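PDB 3BRQ: HTH-type transcriptional regulator ascG from Escherichia coli, which represses transcription of the cryptic asc operon as a sequence-specific DNA-binding regulator of the LacI family. Local coordinates for residues D91-I96 and L107-R112; G59-E64 and P85-V90; E174-N179 and R197-S202. All coordinates share one frame; numbering follows the deposited sequence.

In the fold
From the N terminus, contact 2 comes first: it joins the turn between strand 53-60 and helix 63-75 to the loop that follows the next strand, 80-84, closing a helix-and-strand excursion. Contact 1 then ties helix 90-98, which that loop leads into, to the loop after strand 104-107, closing the short excursion through the end of that helix and the strand. Contact 3, in the second domain, closes the one through helix 184-197: edge strand 177-178 and the residues before it meet the helix exit and the loop after it. The three follow in series, none nested or crossed. Contacts 1 and 2 touch through Arg109 and the loop 85-88; contact 3 is remote, its centre about 35 Å from that of contact 1.

Contact 1. Residues D91-I96 and L107-R112; sequences DEIDDI and LNRRLR
Arg109 lays one face of its guanidinium against the tip of Ile93, with CD1 4.2 Å from NH1 and displaced toward the rim of the group. The polar end is held by the loop before the helix, where NH1 donates to the carbonyls of Leu88 and Pro85. Two residues on, Leu111 supplies the apolar part of the contact. Its side chain runs at about a right angle to that of Ile93, and its CD2 meets CG2 of Ile93 at 3.7 Å. The CG2 branch of Ile93 stands anti to the backbone N, beside the carbonyl carbon, where it faces the leucine methyls. The other methyl of Leu111, CD1, lies 3.5 Å from OD1 of Asp94 as the two side chains slide past each other in opposite directions. The buried Asp94 carboxylate is used mainly by backbone amides: OD1 accepts from the N of Asn114, while OD2 accepts from Lys113 N and, in a weak bond of 3.3 Å, from Arg112 N. Three successive amides of the loop thus converge on one helix side chain. Arg112 closes the contact at the surface. Its CG is anti to the backbone N (chi1 -174°), and a bend at chi3 places NE, which meets OD1 of Asp91 in a weak salt bridge of 3.3 Å; the oxygen lies in the guanidinium plane, at its edge, although the carboxylate plane is turned 64° from it. The loop after strand 104-107 packs beside helix 90-98, with Ile93 and Leu111 both also touching Val106 of that strand, an arrangement belonging to the alternating helix and parallel-strand architecture of the periplasmic-binding-protein-like fold of LacI-family regulators.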
ATOM      1  N   ASP B  91     -13.954  14.805 -20.488  1.00 27.92           N
ATOM      2  CA  ASP B  91     -15.260  15.035 -21.041  1.00 28.07           C
ATOM      3  C   ASP B  91     -16.268  14.019 -20.569  1.00 27.61           C
ATOM      4  O   ASP B  91     -17.390  14.387 -20.310  1.00 26.97           O
ATOM      5  CB  ASP B  91     -15.220  15.027 -22.570  1.00 28.46           C
ATOM      6  CG  ASP B  91     -14.440  16.198 -23.121  1.00 31.79           C
ATOM      7  OD1 ASP B  91     -14.425  17.253 -22.456  1.00 34.71           O
ATOM      8  OD2 ASP B  91     -13.853  16.073 -24.219  1.00 39.00           O
ATOM      9  N   GLU B  92     -15.885  12.745 -20.507  1.00 27.01           N
ATOM     10  CA  GLU B  92     -16.803  11.738 -19.932  1.00 27.59           C
ATOM     11  C   GLU B  92     -17.177  12.085 -18.496  1.00 26.49           C
ATOM     12  O   GLU B  92     -18.334  11.971 -18.106  1.00 26.03           O
ATOM     13  CB  GLU B  92     -16.205  10.345 -19.998  1.00 27.74           C
ATOM     14  CG  GLU B  92     -16.246   9.779 -21.410  1.00 30.88           C
ATOM     15  CD  GLU B  92     -15.508   8.437 -21.555  1.00 33.86           C
ATOM     16  OE1 GLU B  92     -14.322   8.318 -21.187  1.00 32.26           O
ATOM     17  OE2 GLU B  92     -16.144   7.494 -22.056  1.00 37.04           O
ATOM     18  N   ILE B  93     -16.200  12.525 -17.710  1.00 26.53           N
ATOM     19  CA  ILE B  93     -16.467  12.947 -16.344  1.00 25.57           C
ATOM     20  C   ILE B  93     -17.408  14.173 -16.319  1.00 27.00           C
ATOM     21  O   ILE B  93     -18.376  14.170 -15.568  1.00 26.52           O
ATOM     22  CB  ILE B  93     -15.160  13.145 -15.532  1.00 27.03           C
ATOM     23  CG1 ILE B  93     -14.328  11.823 -15.527  1.00 25.12           C
ATOM     24  CG2 ILE B  93     -15.508  13.542 -14.073  1.00 26.71           C
ATOM     25  CD1 ILE B  93     -12.749  11.981 -15.459  1.00 25.75           C
ATOM     26  N   ASP B  94     -17.185  15.177 -17.191  1.00 26.44           N
ATOM     27  CA  ASP B  94     -18.074  16.330 -17.223  1.00 27.08           C
ATOM     28  C   ASP B  94     -19.521  15.876 -17.550  1.00 26.96           C
ATOM     29  O   ASP B  94     -20.499  16.374 -16.984  1.00 26.84           O
ATOM     30  CB  ASP B  94     -17.586  17.391 -18.249  1.00 26.80           C
ATOM     31  CG  ASP B  94     -16.525  18.346 -17.672  1.00 29.11           C
ATOM     32  OD1 ASP B  94     -16.700  18.830 -16.529  1.00 27.47           O
ATOM     33  OD2 ASP B  94     -15.518  18.633 -18.384  1.00 32.39           O
ATOM     34  N   ASP B  95     -19.654  14.908 -18.452  1.00 27.37           N
ATOM     35  CA  ASP B  95     -20.990  14.456 -18.850  1.00 28.43           C
ATOM     36  C   ASP B  95     -21.663  13.758 -17.689  1.00 28.12           C
ATOM     37  O   ASP B  95     -22.854  13.961 -17.430  1.00 28.23           O
ATOM     38  CB  ASP B  95     -20.905  13.521 -20.049  1.00 28.88           C
ATOM     39  CG  ASP B  95     -20.658  14.264 -21.372  1.00 32.49           C
ATOM     40  OD1 ASP B  95     -20.809  15.491 -21.429  1.00 31.21           O
ATOM     41  OD2 ASP B  95     -20.320  13.581 -22.363  1.00 36.73           O
ATOM     42  N   ILE B  96     -20.893  12.968 -16.944  1.00 27.05           N
ATOM     43  CA  ILE B  96     -21.461  12.316 -15.772  1.00 26.72           C
ATOM     44  C   ILE B  96     -22.023  13.356 -14.821  1.00 26.79           C
ATOM     45  O   ILE B  96     -23.179  13.242 -14.405  1.00 27.21           O
ATOM     46  CB  ILE B  96     -20.466  11.320 -15.121  1.00 26.00           C
ATOM     47  CG1 ILE B  96     -20.379  10.054 -15.974  1.00 27.29           C
ATOM     48  CG2 ILE B  96     -20.918  10.856 -13.714  1.00 27.69           C
ATOM     49  CD1 ILE B  96     -19.028   9.444 -16.013  1.00 21.45           C
ATOM     50  N   LEU B 107     -11.270  13.335  -8.171  1.00 21.30           N
ATOM     51  CA  LEU B 107      -9.918  13.416  -7.635  1.00 20.38           C
ATOM     52  C   LEU B 107      -8.882  13.064  -8.726  1.00 21.82           C
ATOM     53  O   LEU B 107      -9.016  12.036  -9.424  1.00 19.33           O
ATOM     54  CB  LEU B 107      -9.793  12.393  -6.474  1.00 19.77           C
ATOM     55  CG  LEU B 107      -8.460  12.372  -5.697  1.00 21.60           C
ATOM     56  CD1 LEU B 107      -8.327  13.682  -4.847  1.00 19.73           C
ATOM     57  CD2 LEU B 107      -8.413  11.151  -4.770  1.00 23.45           C
ATOM     58  N   ASN B 108      -7.814  13.870  -8.825  1.00 22.79           N
ATOM     59  CA  ASN B 108      -6.631  13.539  -9.650  1.00 25.71           C
ATOM     60  C   ASN B 108      -6.805  13.873 -11.133  1.00 27.30           C
ATOM     61  O   ASN B 108      -5.962  13.477 -11.955  1.00 29.65           O
ATOM     62  CB  ASN B 108      -6.169  12.066  -9.484  1.00 25.22           C
ATOM     63  CG  ASN B 108      -4.666  11.854  -9.862  1.00 28.52           C
ATOM     64  OD1 ASN B 108      -4.302  10.877 -10.535  1.00 35.09           O
ATOM     65  ND2 ASN B 108      -3.813  12.760  -9.441  1.00 22.01           N
ATOM     66  N   ARG B 109      -7.892  14.561 -11.495  1.00 28.44           N
ATOM     67  CA  ARG B 109      -8.118  14.949 -12.901  1.00 29.30           C
ATOM     68  C   ARG B 109      -8.698  16.372 -12.886  1.00 30.90           C
ATOM     69  O   ARG B 109      -9.533  16.704 -12.031  1.00 31.09           O
ATOM     70  CB  ARG B 109      -9.091  13.984 -13.624  1.00 29.25           C
ATOM     71  CG  ARG B 109      -8.939  12.461 -13.309  1.00 28.81           C
ATOM     72  CD  ARG B 109      -7.691  11.768 -13.984  1.00 29.39           C
ATOM     73  NE  ARG B 109      -7.832  11.988 -15.410  1.00 24.51           N
ATOM     74  CZ  ARG B 109      -8.530  11.194 -16.225  1.00 28.61           C
ATOM     75  NH1 ARG B 109      -9.013  10.044 -15.759  1.00 20.05           N
ATOM     76  NH2 ARG B 109      -8.663  11.508 -17.536  1.00 26.57           N
ATOM     77  N   ARG B 110      -8.251  17.215 -13.807  1.00 32.50           N
ATOM     78  CA  ARG B 110      -8.759  18.611 -13.894  1.00 34.12           C
ATOM     79  C   ARG B 110      -9.902  18.735 -14.893  1.00 33.98           C
ATOM     80  O   ARG B 110      -9.707  18.464 -16.064  1.00 33.55           O
ATOM     81  CB  ARG B 110      -7.619  19.578 -14.280  1.00 34.08           C
ATOM     82  CG  ARG B 110      -8.048  21.074 -14.198  1.00 39.17           C
ATOM     83  CD  ARG B 110      -6.874  22.048 -14.291  1.00 44.91           C
ATOM     84  NE  ARG B 110      -5.835  21.549 -15.182  1.00 48.80           N
ATOM     85  CZ  ARG B 110      -4.782  22.251 -15.615  1.00 50.87           C
ATOM     86  NH1 ARG B 110      -4.600  23.522 -15.246  1.00 48.43           N
ATOM     87  NH2 ARG B 110      -3.905  21.663 -16.426  1.00 50.24           N
ATOM     88  N   LEU B 111     -11.090  19.135 -14.447  1.00 34.41           N
ATOM     89  CA  LEU B 111     -12.232  19.224 -15.362  1.00 36.04           C
ATOM     90  C   LEU B 111     -12.262  20.487 -16.232  1.00 38.01           C
ATOM     91  O   LEU B 111     -11.714  21.536 -15.854  1.00 37.91           O
ATOM     92  CB  LEU B 111     -13.564  19.050 -14.609  1.00 35.91           C
ATOM     93  CG  LEU B 111     -13.841  17.649 -14.024  1.00 35.37           C
ATOM     94  CD1 LEU B 111     -15.278  17.530 -13.624  1.00 35.15           C
ATOM     95  CD2 LEU B 111     -13.483  16.523 -14.981  1.00 32.14           C
ATOM     96  N   ARG B 112     -12.887  20.374 -17.409  1.00 39.56           N
ATOM     97  CA  ARG B 112     -12.950  21.477 -18.364  1.00 41.35           C
ATOM     98  C   ARG B 112     -14.153  22.363 -18.061  1.00 41.42           C
ATOM     99  O   ARG B 112     -14.005  23.557 -17.784  1.00 42.16           O
ATOM    100  CB  ARG B 112     -13.015  20.926 -19.802  1.00 42.15           C
ATOM    101  CG  ARG B 112     -12.930  21.997 -20.915  1.00 45.52           C
ATOM    102  CD  ARG B 112     -13.102  21.425 -22.351  1.00 50.88           C
ATOM    103  NE  ARG B 112     -12.615  20.048 -22.516  1.00 52.33           N
ATOM    104  CZ  ARG B 112     -11.338  19.663 -22.467  1.00 55.95           C
ATOM    105  NH1 ARG B 112     -10.366  20.546 -22.250  1.00 58.49           N
ATOM    106  NH2 ARG B 112     -11.029  18.372 -22.613  1.00 56.30           N
TER

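Contact 2. Residues G59-E64 and P85-V90; sequences GKHSAE and PRFLSV. With SO4 (sulfate ion), chain F.
Phe87 packs against residues 61-63 and carries most of the contact. The closest approach is that of its CB, 3.2 Å from Ala63 N. The ring lies obliquely beside the backbone of Ser62, with CD2 3.6 Å from Ser62 N. At the far end of the ring, CZ comes 3.5 Å from ND1 of His61. The two rings cross obliquely, their centroids 5.2 Å apart and their planes at 46°. One Phe87 face is covered by Arg86, whose CG sits over the ring centre. The Arg86 guanidinium turns to a sulfate ion: NE donates almost straight to O2 at 3.1 Å (174°), and NH2 donates to O3 at 2.9 Å. The sulfate, probably from the crystallisation liquor, is also held by Tyr84, Ser151, Thr153 and Gly33. Leu88 adds an apolar touch, CD2 lying 4.1 Å from Ala63 CB. No hydrogen bond links the two segments directly; Glu66 of helix 63-75 instead accepts the amides of Arg86, Phe87 and Leu88. The contact thus sets the loop from strand 80-84 to helix 90-98 against the start of helix 63-75, just after strand 53-60.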
ATOM      1  N   GLY B  59     -14.038   0.337  -8.987  1.00 17.81           N
ATOM      2  CA  GLY B  59     -14.261   0.879 -10.360  1.00 17.86           C
ATOM      3  C   GLY B  59     -13.666  -0.067 -11.412  1.00 19.34           C
ATOM      4  O   GLY B  59     -13.778   0.184 -12.632  1.00 18.79           O
ATOM      5  N   LYS B  60     -13.016  -1.141 -10.935  1.00 19.13           N
ATOM      6  CA  LYS B  60     -12.490  -2.230 -11.809  1.00 18.48           C
ATOM      7  C   LYS B  60     -11.390  -1.741 -12.706  1.00 18.20           C
ATOM      8  O   LYS B  60     -10.418  -1.186 -12.213  1.00 19.92           O
ATOM      9  CB  LYS B  60     -13.600  -2.956 -12.588  1.00 18.35           C
ATOM     10  CG  LYS B  60     -14.726  -3.441 -11.738  1.00 18.80           C
ATOM     11  CD  LYS B  60     -15.821  -4.142 -12.505  1.00 24.93           C
ATOM     12  CE  LYS B  60     -16.910  -4.573 -11.480  1.00 27.19           C
ATOM     13  NZ  LYS B  60     -18.102  -5.257 -12.125  1.00 28.82           N
ATOM     14  N   HIS B  61     -11.522  -1.815 -14.028  1.00 17.87           N
ATOM     15  CA  HIS B  61     -10.328  -1.559 -14.787  1.00 17.54           C
ATOM     16  C   HIS B  61     -10.553  -1.064 -16.230  1.00 17.77           C
ATOM     17  O   HIS B  61      -9.789  -1.505 -17.106  1.00 16.26           O
ATOM     18  CB  HIS B  61      -9.455  -2.858 -14.851  1.00 15.80           C
ATOM     19  CG  HIS B  61      -7.985  -2.574 -14.916  1.00 18.67           C
ATOM     20  ND1 HIS B  61      -7.365  -2.112 -16.062  1.00 21.33           N
ATOM     21  CD2 HIS B  61      -7.011  -2.664 -13.981  1.00 23.80           C
ATOM     22  CE1 HIS B  61      -6.078  -1.924 -15.832  1.00 21.03           C
ATOM     23  NE2 HIS B  61      -5.833  -2.254 -14.577  1.00 23.89           N
ATOM     24  N   SER B  62     -11.533  -0.187 -16.432  1.00 17.52           N
ATOM     25  CA  SER B  62     -11.804   0.412 -17.757  1.00 19.17           C
ATOM     26  C   SER B  62     -12.687   1.656 -17.580  1.00 19.27           C
ATOM     27  O   SER B  62     -13.288   1.810 -16.544  1.00 19.66           O
ATOM     28  CB  SER B  62     -12.510  -0.619 -18.622  1.00 17.70           C
ATOM     29  OG  SER B  62     -13.798  -0.887 -18.085  1.00 19.35           O
ATOM     30  N   ALA B  63     -12.811   2.515 -18.595  1.00 18.37           N
ATOM     31  CA  ALA B  63     -13.723   3.674 -18.499  1.00 18.47           C
ATOM     32  C   ALA B  63     -15.168   3.237 -18.246  1.00 19.00           C
ATOM     33  O   ALA B  63     -15.877   3.804 -17.371  1.00 18.57           O
ATOM     34  CB  ALA B  63     -13.670   4.539 -19.814  1.00 18.08           C
ATOM     35  N   GLU B  64     -15.631   2.268 -19.049  1.00 17.51           N
ATOM     36  CA  GLU B  64     -16.982   1.758 -18.935  1.00 17.91           C
ATOM     37  C   GLU B  64     -17.322   1.234 -17.539  1.00 17.79           C
ATOM     38  O   GLU B  64     -18.415   1.499 -17.020  1.00 18.46           O
ATOM     39  CB  GLU B  64     -17.249   0.663 -19.998  1.00 18.99           C
ATOM     40  CG  GLU B  64     -18.667  -0.013 -19.867  1.00 22.96           C
ATOM     41  CD  GLU B  64     -19.840   0.918 -20.142  1.00 30.94           C
ATOM     42  OE1 GLU B  64     -19.683   1.883 -20.941  1.00 33.17           O
ATOM     43  OE2 GLU B  64     -20.955   0.633 -19.616  1.00 32.66           O
ATOM     44  N   PRO B  85     -10.745   8.259 -11.135  1.00 17.62           N
ATOM     45  CA  PRO B  85     -10.707   7.426 -12.306  1.00 19.61           C
ATOM     46  C   PRO B  85      -9.329   7.399 -12.989  1.00 21.79           C
ATOM     47  O   PRO B  85      -8.636   8.451 -13.098  1.00 22.75           O
ATOM     48  CB  PRO B  85     -11.729   8.130 -13.227  1.00 20.00           C
ATOM     49  CG  PRO B  85     -11.565   9.530 -12.928  1.00 18.48           C
ATOM     50  CD  PRO B  85     -11.030   9.645 -11.505  1.00 18.86           C
ATOM     51  N   ARG B  86      -8.926   6.215 -13.474  1.00 22.31           N
ATOM     52  CA  ARG B  86      -7.767   6.144 -14.338  1.00 20.28           C
ATOM     53  C   ARG B  86      -8.261   6.364 -15.757  1.00 22.14           C
ATOM     54  O   ARG B  86      -7.647   7.152 -16.490  1.00 20.75           O
ATOM     55  CB  ARG B  86      -7.037   4.776 -14.276  1.00 21.69           C
ATOM     56  CG  ARG B  86      -5.867   4.713 -15.286  1.00 24.74           C
ATOM     57  CD  ARG B  86      -4.837   3.673 -15.021  1.00 24.43           C
ATOM     58  NE  ARG B  86      -4.009   3.947 -13.826  1.00 26.03           N
ATOM     59  CZ  ARG B  86      -3.096   3.091 -13.419  1.00 24.25           C
ATOM     60  NH1 ARG B  86      -2.934   1.996 -14.160  1.00 27.12           N
ATOM     61  NH2 ARG B  86      -2.339   3.314 -12.318  1.00 25.53           N
ATOM     62  N   PHE B  87      -9.355   5.694 -16.155  1.00 21.21           N
ATOM     63  CA  PHE B  87      -9.696   5.581 -17.594  1.00 22.21           C
ATOM     64  C   PHE B  87     -10.660   6.626 -18.187  1.00 23.00           C
ATOM     65  O   PHE B  87     -10.528   6.976 -19.378  1.00 23.65           O
ATOM     66  CB  PHE B  87     -10.145   4.146 -17.944  1.00 21.88           C
ATOM     67  CG  PHE B  87      -9.095   3.104 -17.650  1.00 20.94           C
ATOM     68  CD1 PHE B  87      -8.059   2.849 -18.582  1.00 19.61           C
ATOM     69  CD2 PHE B  87      -9.081   2.445 -16.426  1.00 20.05           C
ATOM     70  CE1 PHE B  87      -7.073   1.918 -18.310  1.00 21.00           C
ATOM     71  CE2 PHE B  87      -8.080   1.500 -16.128  1.00 18.38           C
ATOM     72  CZ  PHE B  87      -7.084   1.229 -17.031  1.00 18.34           C
ATOM     73  N   LEU B  88     -11.658   7.084 -17.429  1.00 22.88           N
ATOM     74  CA  LEU B  88     -12.634   8.030 -17.988  1.00 24.01           C
ATOM     75  C   LEU B  88     -11.942   9.287 -18.497  1.00 23.85           C
ATOM     76  O   LEU B  88     -11.052   9.776 -17.835  1.00 24.31           O
ATOM     77  CB  LEU B  88     -13.709   8.404 -16.986  1.00 24.19           C
ATOM     78  CG  LEU B  88     -14.783   7.343 -16.671  1.00 24.40           C
ATOM     79  CD1 LEU B  88     -15.410   7.611 -15.283  1.00 24.32           C
ATOM     80  CD2 LEU B  88     -15.868   7.337 -17.739  1.00 21.69           C
ATOM     81  N   SER B  89     -12.327   9.776 -19.672  1.00 23.32           N
ATOM     82  CA  SER B  89     -11.773  11.034 -20.177  1.00 24.38           C
ATOM     83  C   SER B  89     -12.391  12.161 -19.370  1.00 25.18           C
ATOM     84  O   SER B  89     -13.473  12.027 -18.800  1.00 25.00           O
ATOM     85  CB  SER B  89     -12.123  11.221 -21.634  1.00 23.41           C
ATOM     86  OG  SER B  89     -13.498  11.436 -21.737  1.00 24.43           O
ATOM     87  N   VAL B  90     -11.692  13.279 -19.284  1.00 27.68           N
ATOM     88  CA  VAL B  90     -12.272  14.538 -18.737  1.00 29.03           C
ATOM     89  C   VAL B  90     -13.727  14.837 -19.175  1.00 28.13           C
ATOM     90  O   VAL B  90     -14.625  15.073 -18.335  1.00 27.41           O
ATOM     91  CB  VAL B  90     -11.266  15.711 -18.989  1.00 29.17           C
ATOM     92  CG1 VAL B  90     -11.933  17.071 -19.155  1.00 31.37           C
ATOM     93  CG2 VAL B  90     -10.256  15.720 -17.841  1.00 32.15           C
TER
HETATM   94  S   SO4 F 801      -3.358   7.068 -11.796  1.00 24.87           S
HETATM   95  O1  SO4 F 801      -3.077   8.335 -12.387  1.00 27.17           O
HETATM   96  O2  SO4 F 801      -4.658   6.569 -12.316  1.00 25.26           O
HETATM   97  O3  SO4 F 801      -2.237   6.174 -11.928  1.00 29.43           O
HETATM   98  O4  SO4 F 801      -3.386   7.291 -10.355  1.00 27.02           O

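Contact 3. Residues E174-N179 and R197-S202; sequences EKLIAN and RGAKFS
Arg197, where helix 184-197 gives way to Gly198, reaches across to the backbone of 175-177 and makes the main polar links of this contact. The side chain is extended from CG to NE, with CG anti to the carbonyl carbon, and a single nitrogen, NH1, donates to two carbonyls. Its bond to Ile177 O is 2.9 Å and nearly straight (167°), with that oxygen lying in the guanidinium plane. The bond to Lys175 O is also 2.9 Å but more bent (146°), its oxygen tilted from the plane. In both cases the nitrogen stands above the carbonyl plane. Water links the other terminal nitrogen: NH2 and the backbone N of Asn179 both donate to one molecule, each at 3.1 Å. In the reverse direction, Lys175 bends at chi3 and its NZ donates to Arg197 O at 3.3 Å, so the two basic side chains exchange bonds with each other's backbone.

Apolar contact gathers round one methyl. CD2 of Leu176 lies 3.7 Å from CB of Phe201 and 4.3 Å from CB of Ala199, and the Leu176 and Phe201 side chains pass in opposite directions. Phe201 also packs on Leu194 and Leu195 of the helix, while Leu176 touches Tyr161 of helix 152-167.

Across the contact the two basic side chains bond to main-chain oxygens, and Arg197 also to a water. These bonds depend on where the main-chain carbonyls lie rather than on a carboxylate across the contact; at the C-terminal end of the helix, the carbonyl dipoles would favour the positive charge of Lys175 NZ.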
ATOM      1  N   GLU B 174      15.196   9.785 -26.517  1.00 19.86           N
ATOM      2  CA  GLU B 174      14.406   8.650 -25.922  1.00 21.27           C
ATOM      3  C   GLU B 174      15.216   7.462 -25.403  1.00 20.11           C
ATOM      4  O   GLU B 174      14.660   6.595 -24.689  1.00 20.38           O
ATOM      5  CB  GLU B 174      13.266   8.166 -26.821  1.00 22.05           C
ATOM      6  CG  GLU B 174      12.472   9.315 -27.455  1.00 25.90           C
ATOM      7  CD  GLU B 174      11.111   9.475 -26.865  1.00 35.99           C
ATOM      8  OE1 GLU B 174      10.739   8.685 -25.965  1.00 36.65           O
ATOM      9  OE2 GLU B 174      10.402  10.407 -27.311  1.00 39.91           O
ATOM     10  N   LYS B 175      16.515   7.397 -25.729  1.00 18.41           N
ATOM     11  CA  LYS B 175      17.333   6.319 -25.165  1.00 18.17           C
ATOM     12  C   LYS B 175      17.516   6.475 -23.679  1.00 17.96           C
ATOM     13  O   LYS B 175      17.866   5.510 -22.994  1.00 18.48           O
ATOM     14  CB  LYS B 175      18.679   6.145 -25.900  1.00 17.31           C
ATOM     15  CG  LYS B 175      18.470   5.520 -27.308  1.00 21.27           C
ATOM     16  CD  LYS B 175      19.800   5.375 -28.114  1.00 25.74           C
ATOM     17  CE  LYS B 175      20.865   4.771 -27.224  1.00 26.44           C
ATOM     18  NZ  LYS B 175      21.997   4.015 -27.899  1.00 32.55           N
ATOM     19  N   LEU B 176      17.305   7.698 -23.186  1.00 18.27           N
ATOM     20  CA  LEU B 176      17.335   7.943 -21.753  1.00 19.98           C
ATOM     21  C   LEU B 176      15.991   7.685 -21.057  1.00 19.42           C
ATOM     22  O   LEU B 176      15.888   7.904 -19.892  1.00 17.99           O
ATOM     23  CB  LEU B 176      17.832   9.354 -21.425  1.00 18.36           C
ATOM     24  CG  LEU B 176      19.347   9.567 -21.686  1.00 22.68           C
ATOM     25  CD1 LEU B 176      19.702  11.062 -21.643  1.00 23.89           C
ATOM     26  CD2 LEU B 176      20.168   8.760 -20.643  1.00 21.29           C
ATOM     27  N   ILE B 177      14.954   7.322 -21.800  1.00 19.82           N
ATOM     28  CA  ILE B 177      13.640   7.050 -21.190  1.00 19.33           C
ATOM     29  C   ILE B 177      13.405   5.550 -21.243  1.00 19.40           C
ATOM     30  O   ILE B 177      13.476   4.930 -22.323  1.00 19.76           O
ATOM     31  CB  ILE B 177      12.474   7.762 -21.954  1.00 19.36           C
ATOM     32  CG1 ILE B 177      12.619   9.314 -21.858  1.00 18.66           C
ATOM     33  CG2 ILE B 177      11.129   7.319 -21.370  1.00 16.12           C
ATOM     34  CD1 ILE B 177      11.882  10.088 -22.965  1.00 21.65           C
ATOM     35  N   ALA B 178      13.113   4.971 -20.098  1.00 19.95           N
ATOM     36  CA  ALA B 178      12.865   3.531 -19.995  1.00 19.66           C
ATOM     37  C   ALA B 178      11.411   3.384 -19.528  1.00 20.84           C
ATOM     38  O   ALA B 178      11.019   3.996 -18.517  1.00 18.59           O
ATOM     39  CB  ALA B 178      13.817   2.929 -18.952  1.00 21.57           C
ATOM     40  N   ASN B 179      10.596   2.607 -20.248  1.00 21.40           N
ATOM     41  CA  ASN B 179       9.189   2.425 -19.875  1.00 22.95           C
ATOM     42  C   ASN B 179       9.105   1.386 -18.743  1.00 23.97           C
ATOM     43  O   ASN B 179       9.737   0.331 -18.820  1.00 27.25           O
ATOM     44  CB  ASN B 179       8.355   1.967 -21.060  1.00 23.61           C
ATOM     45  CG  ASN B 179       8.321   2.993 -22.199  1.00 30.54           C
ATOM     46  OD1 ASN B 179       8.318   2.612 -23.363  1.00 36.59           O
ATOM     47  ND2 ASN B 179       8.274   4.292 -21.864  1.00 34.09           N
ATOM     48  N   ARG B 197      22.106   0.188 -22.902  1.00 19.60           N
ATOM     49  CA  ARG B 197      21.959   1.179 -24.042  1.00 19.47           C
ATOM     50  C   ARG B 197      23.203   2.056 -24.240  1.00 21.01           C
ATOM     51  O   ARG B 197      23.456   2.535 -25.352  1.00 22.37           O
ATOM     52  CB  ARG B 197      20.718   2.063 -23.913  1.00 18.58           C
ATOM     53  CG  ARG B 197      19.406   1.387 -24.255  1.00 13.76           C
ATOM     54  CD  ARG B 197      18.296   2.401 -24.047  1.00 15.40           C
ATOM     55  NE  ARG B 197      16.969   1.799 -24.258  1.00 15.41           N
ATOM     56  CZ  ARG B 197      15.843   2.332 -23.795  1.00 14.29           C
ATOM     57  NH1 ARG B 197      15.885   3.424 -23.071  1.00 20.26           N
ATOM     58  NH2 ARG B 197      14.681   1.785 -24.085  1.00 19.69           N
ATOM     59  N   GLY B 198      23.969   2.254 -23.175  1.00 23.20           N
ATOM     60  CA  GLY B 198      25.259   2.975 -23.215  1.00 25.12           C
ATOM     61  C   GLY B 198      25.212   4.499 -23.166  1.00 26.83           C
ATOM     62  O   GLY B 198      26.244   5.155 -23.116  1.00 28.03           O
ATOM     63  N   ALA B 199      24.027   5.083 -23.212  1.00 26.97           N
ATOM     64  CA  ALA B 199      23.895   6.540 -23.230  1.00 26.72           C
ATOM     65  C   ALA B 199      24.177   7.037 -21.799  1.00 26.78           C
ATOM     66  O   ALA B 199      23.640   6.502 -20.837  1.00 25.89           O
ATOM     67  CB  ALA B 199      22.471   6.918 -23.743  1.00 27.25           C
ATOM     68  N   LYS B 200      25.098   7.984 -21.642  1.00 26.49           N
ATOM     69  CA  LYS B 200      25.540   8.367 -20.301  1.00 24.97           C
ATOM     70  C   LYS B 200      24.459   9.160 -19.557  1.00 23.91           C
ATOM     71  O   LYS B 200      23.733   9.986 -20.152  1.00 21.07           O
ATOM     72  CB  LYS B 200      26.807   9.222 -20.379  1.00 27.58           C
ATOM     73  CG  LYS B 200      28.104   8.442 -20.347  1.00 31.70           C
ATOM     74  CD  LYS B 200      28.545   8.229 -18.859  1.00 43.47           C
ATOM     75  CE  LYS B 200      29.809   7.358 -18.688  1.00 47.03           C
ATOM     76  NZ  LYS B 200      30.956   7.866 -19.535  1.00 51.25           N
ATOM     77  N   PHE B 201      24.352   8.942 -18.254  1.00 21.25           N
ATOM     78  CA  PHE B 201      23.512   9.814 -17.479  1.00 21.78           C
ATOM     79  C   PHE B 201      24.091  10.026 -16.064  1.00 22.66           C
ATOM     80  O   PHE B 201      24.692   9.091 -15.509  1.00 22.81           O
ATOM     81  CB  PHE B 201      22.052   9.280 -17.482  1.00 21.01           C
ATOM     82  CG  PHE B 201      21.898   7.855 -16.943  1.00 21.00           C
ATOM     83  CD1 PHE B 201      21.611   7.653 -15.612  1.00 17.62           C
ATOM     84  CD2 PHE B 201      22.036   6.743 -17.795  1.00 22.68           C
ATOM     85  CE1 PHE B 201      21.477   6.399 -15.104  1.00 18.63           C
ATOM     86  CE2 PHE B 201      21.910   5.449 -17.302  1.00 20.93           C
ATOM     87  CZ  PHE B 201      21.620   5.285 -15.953  1.00 21.36           C
ATOM     88  N   SER B 202      23.891  11.219 -15.485  1.00 22.47           N
ATOM     89  CA  SER B 202      24.324  11.535 -14.102  1.00 23.02           C
ATOM     90  C   SER B 202      23.182  11.503 -13.075  1.00 23.35           C
ATOM     91  O   SER B 202      23.418  11.483 -11.856  1.00 24.45           O
ATOM     92  CB  SER B 202      25.106  12.882 -14.016  1.00 21.64           C
ATOM     93  OG  SER B 202      24.291  14.021 -14.338  1.00 23.91           O
TER
HETATM   94  O   HOH W   1      11.742   1.772 -23.034  1.00 17.21           O